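Local coordinates for catalase-3 (Neurospora crassa, PDB 4AJ9) that breaks down hydrogen peroxide into water and dioxygen as a haem-dependent catalase with a C-terminal domain typical of long catalases, at the interface of chains A and B. Numbering follows the deposited sequence. Chains: chain A/B, Catalase-3.

The interface of chains A and B. Residues chain A 382-385; chain B 53, 56-59, 320.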
loop_
_atom_site.group_PDB
_atom_site.type_symbol
_atom_site.label_atom_id
_atom_site.label_comp_id
_atom_site.label_asym_id
_atom_site.label_seq_id
_atom_site.Cartn_x
_atom_site.Cartn_y
_atom_site.Cartn_z
ATOM N N ARG A 382 -12.544 4.557 13.448
ATOM C CA ARG A 382 -12.494 3.091 13.475
ATOM C C ARG A 382 -11.784 2.520 12.251
ATOM O O ARG A 382 -11.663 3.193 11.218
ATOM C CB ARG A 382 -13.918 2.512 13.538
ATOM C CG ARG A 382 -14.707 2.927 14.776
ATOM C CD ARG A 382 -14.114 2.324 16.054
ATOM N NE ARG A 382 -15.000 2.536 17.204
ATOM C CZ ARG A 382 -15.005 3.631 17.959
ATOM N NH1 ARG A 382 -14.164 4.630 17.696
ATOM N NH2 ARG A 382 -15.855 3.732 18.972
ATOM N N ASP A 383 -11.346 1.269 12.361
ATOM C CA ASP A 383 -10.868 0.526 11.197
ATOM C C ASP A 383 -9.584 1.129 10.609
ATOM O O ASP A 383 -8.784 1.687 11.339
ATOM C CB ASP A 383 -11.976 0.439 10.137
ATOM C CG ASP A 383 -13.238 -0.206 10.666
ATOM O OD1 ASP A 383 -13.253 -0.614 11.849
ATOM O OD2 ASP A 383 -14.214 -0.325 9.900
ATOM N N GLY A 384 -9.406 1.009 9.295
ATOM C CA GLY A 384 -8.172 1.392 8.625
ATOM C C GLY A 384 -7.079 0.330 8.720
ATOM O O GLY A 384 -7.070 -0.483 9.651
ATOM N N GLN A 385 -6.147 0.347 7.772
ATOM C CA GLN A 385 -5.058 -0.634 7.771
ATOM C C GLN A 385 -4.348 -0.667 9.112
ATOM O O GLN A 385 -4.002 0.373 9.667
ATOM C CB GLN A 385 -4.004 -0.318 6.686
ATOM C CG GLN A 385 -4.399 -0.650 5.260
ATOM C CD GLN A 385 -4.610 -2.145 5.015
ATOM O OE1 GLN A 385 -4.334 -2.981 5.881
ATOM N NE2 GLN A 385 -5.115 -2.480 3.833
ATOM N N HIS B 53 -9.104 9.672 8.363
ATOM C CA HIS B 53 -9.278 8.350 8.942
ATOM C C HIS B 53 -10.472 7.639 8.319
ATOM O O HIS B 53 -10.360 6.489 7.905
ATOM C CB HIS B 53 -9.397 8.379 10.458
ATOM C CG HIS B 53 -8.969 7.096 11.082
ATOM N ND1 HIS B 53 -9.801 5.999 11.168
ATOM C CD2 HIS B 53 -7.771 6.704 11.578
ATOM C CE1 HIS B 53 -9.144 4.995 11.720
ATOM N NE2 HIS B 53 -7.912 5.398 11.984
ATOM N N HIS B 56 -10.078 6.286 4.794
ATOM C CA HIS B 56 -9.164 5.160 4.659
ATOM C C HIS B 56 -9.554 3.962 5.505
ATOM O O HIS B 56 -8.696 3.157 5.862
ATOM C CB HIS B 56 -7.744 5.586 5.055
ATOM C CG HIS B 56 -7.106 6.532 4.092
ATOM N ND1 HIS B 56 -6.055 6.165 3.277
ATOM C CD2 HIS B 56 -7.350 7.837 3.830
ATOM C CE1 HIS B 56 -5.684 7.204 2.552
ATOM N NE2 HIS B 56 -6.457 8.229 2.865
ATOM N N GLU B 57 -10.837 3.839 5.837
ATOM C CA GLU B 57 -11.267 2.783 6.752
ATOM C C GLU B 57 -11.178 1.404 6.103
ATOM O O GLU B 57 -10.926 0.417 6.785
ATOM C CB GLU B 57 -12.714 3.013 7.232
ATOM C CG GLU B 57 -12.876 4.170 8.236
ATOM C CD GLU B 57 -14.304 4.324 8.712
ATOM O OE1 GLU B 57 -15.170 3.530 8.278
ATOM O OE2 GLU B 57 -14.560 5.239 9.515
ATOM N N ARG B 58 -11.404 1.339 4.794
ATOM C CA ARG B 58 -11.596 0.045 4.125
ATOM C C ARG B 58 -10.295 -0.637 3.756
ATOM O O ARG B 58 -9.331 0.012 3.353
ATOM C CB ARG B 58 -12.440 0.193 2.853
ATOM C CG ARG B 58 -13.786 0.845 3.069
ATOM C CD ARG B 58 -14.721 -0.015 3.935
ATOM N NE ARG B 58 -15.974 0.707 4.162
ATOM C CZ ARG B 58 -16.290 1.350 5.282
ATOM N NH1 ARG B 58 -15.470 1.332 6.338
ATOM N NH2 ARG B 58 -17.451 1.996 5.353
ATOM N N ILE B 59 -10.292 -1.961 3.875
ATOM C CA ILE B 59 -9.159 -2.760 3.431
ATOM C C ILE B 59 -9.693 -3.786 2.431
ATOM O O ILE B 59 -10.889 -4.080 2.429
ATOM C CB ILE B 59 -8.430 -3.438 4.612
ATOM C CG1 ILE B 59 -9.296 -4.519 5.266
ATOM C CG2 ILE B 59 -7.993 -2.413 5.658
ATOM C CD1 ILE B 59 -8.493 -5.401 6.194
ATOM N N PHE B 320 -14.422 -5.504 12.898
ATOM C CA PHE B 320 -13.321 -5.217 11.985
ATOM C C PHE B 320 -11.988 -5.661 12.568
ATOM O O PHE B 320 -11.257 -6.444 11.948
ATOM C CB PHE B 320 -13.251 -3.738 11.602
ATOM C CG PHE B 320 -12.066 -3.405 10.717
ATOM C CD1 PHE B 320 -12.158 -3.532 9.331
ATOM C CD2 PHE B 320 -10.858 -3.001 11.272
ATOM C CE1 PHE B 320 -11.078 -3.239 8.523
ATOM C CE2 PHE B 320 -9.770 -2.713 10.472
ATOM C CZ PHE B 320 -9.870 -2.837 9.103
HETATM O O HOH W 1 -12.522 6.417 11.048
HETATM O O HOH W 2 -13.478 -0.773 7.270
HETATM O O HOH W 3 -6.652 1.746 5.287
#
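A:Asp383 lies flat against B:Phe320, a worked example of how an acidic side chain can pack on an aromatic ring while one of its oxygens binds water. Its carboxylate is stacked over the CB–CG end of B:Phe320, with OD1 towards CB and CG and the two planes 21° apart, while CB of A:Asp383 sits over the middle of one face as a CH-pi contact, 3.7 Å from the ring centroid. CG of A:Asp383 comes within 3.4 Å of CG of B:Phe320. B:Phe320 points its ring at the loop with CG anti to the backbone N (chi1 177°), and CG2 of B:Ile59 meets the ring edge in plane. An alanine in place of B:Phe320 would probably open a gap beside A:Asp383 and leave its carboxylate less firmly fixed in rotation, with water 2 still on OD2.

The carboxylate oxygen OD2 of A:Asp383 binds water 2 at 2.8 Å, which also binds NH1 of B:Arg58. That guanidinium is steered by B:Glu57, whose OE1 receives NH1 of B:Arg58 through its anti lone pair at 2.9 Å, a salt bridge within chain B. OD2 of A:Asp383 and OE1 of B:Glu57 lie 4.3 Å apart, and the nearby guanidinium probably eases this approach of like charges.

Next along the loop, the backbone N of A:Gly384 donates to the carbonyl O of B:Glu57 (3.0 Å), a direct bond between the chains. Water 1 links the backbone N of A:Arg382 to ND1 of B:His53 and OE2 of B:Glu57, the last at 2.8 Å.

The patch joins a loop of chain A to the end of helix 45-55, the segment following it and the start of helix 319-324 of chain B. It recurs with the chains exchanged in this two-fold interface, its centre about 17 Å from the catalytic B:His65.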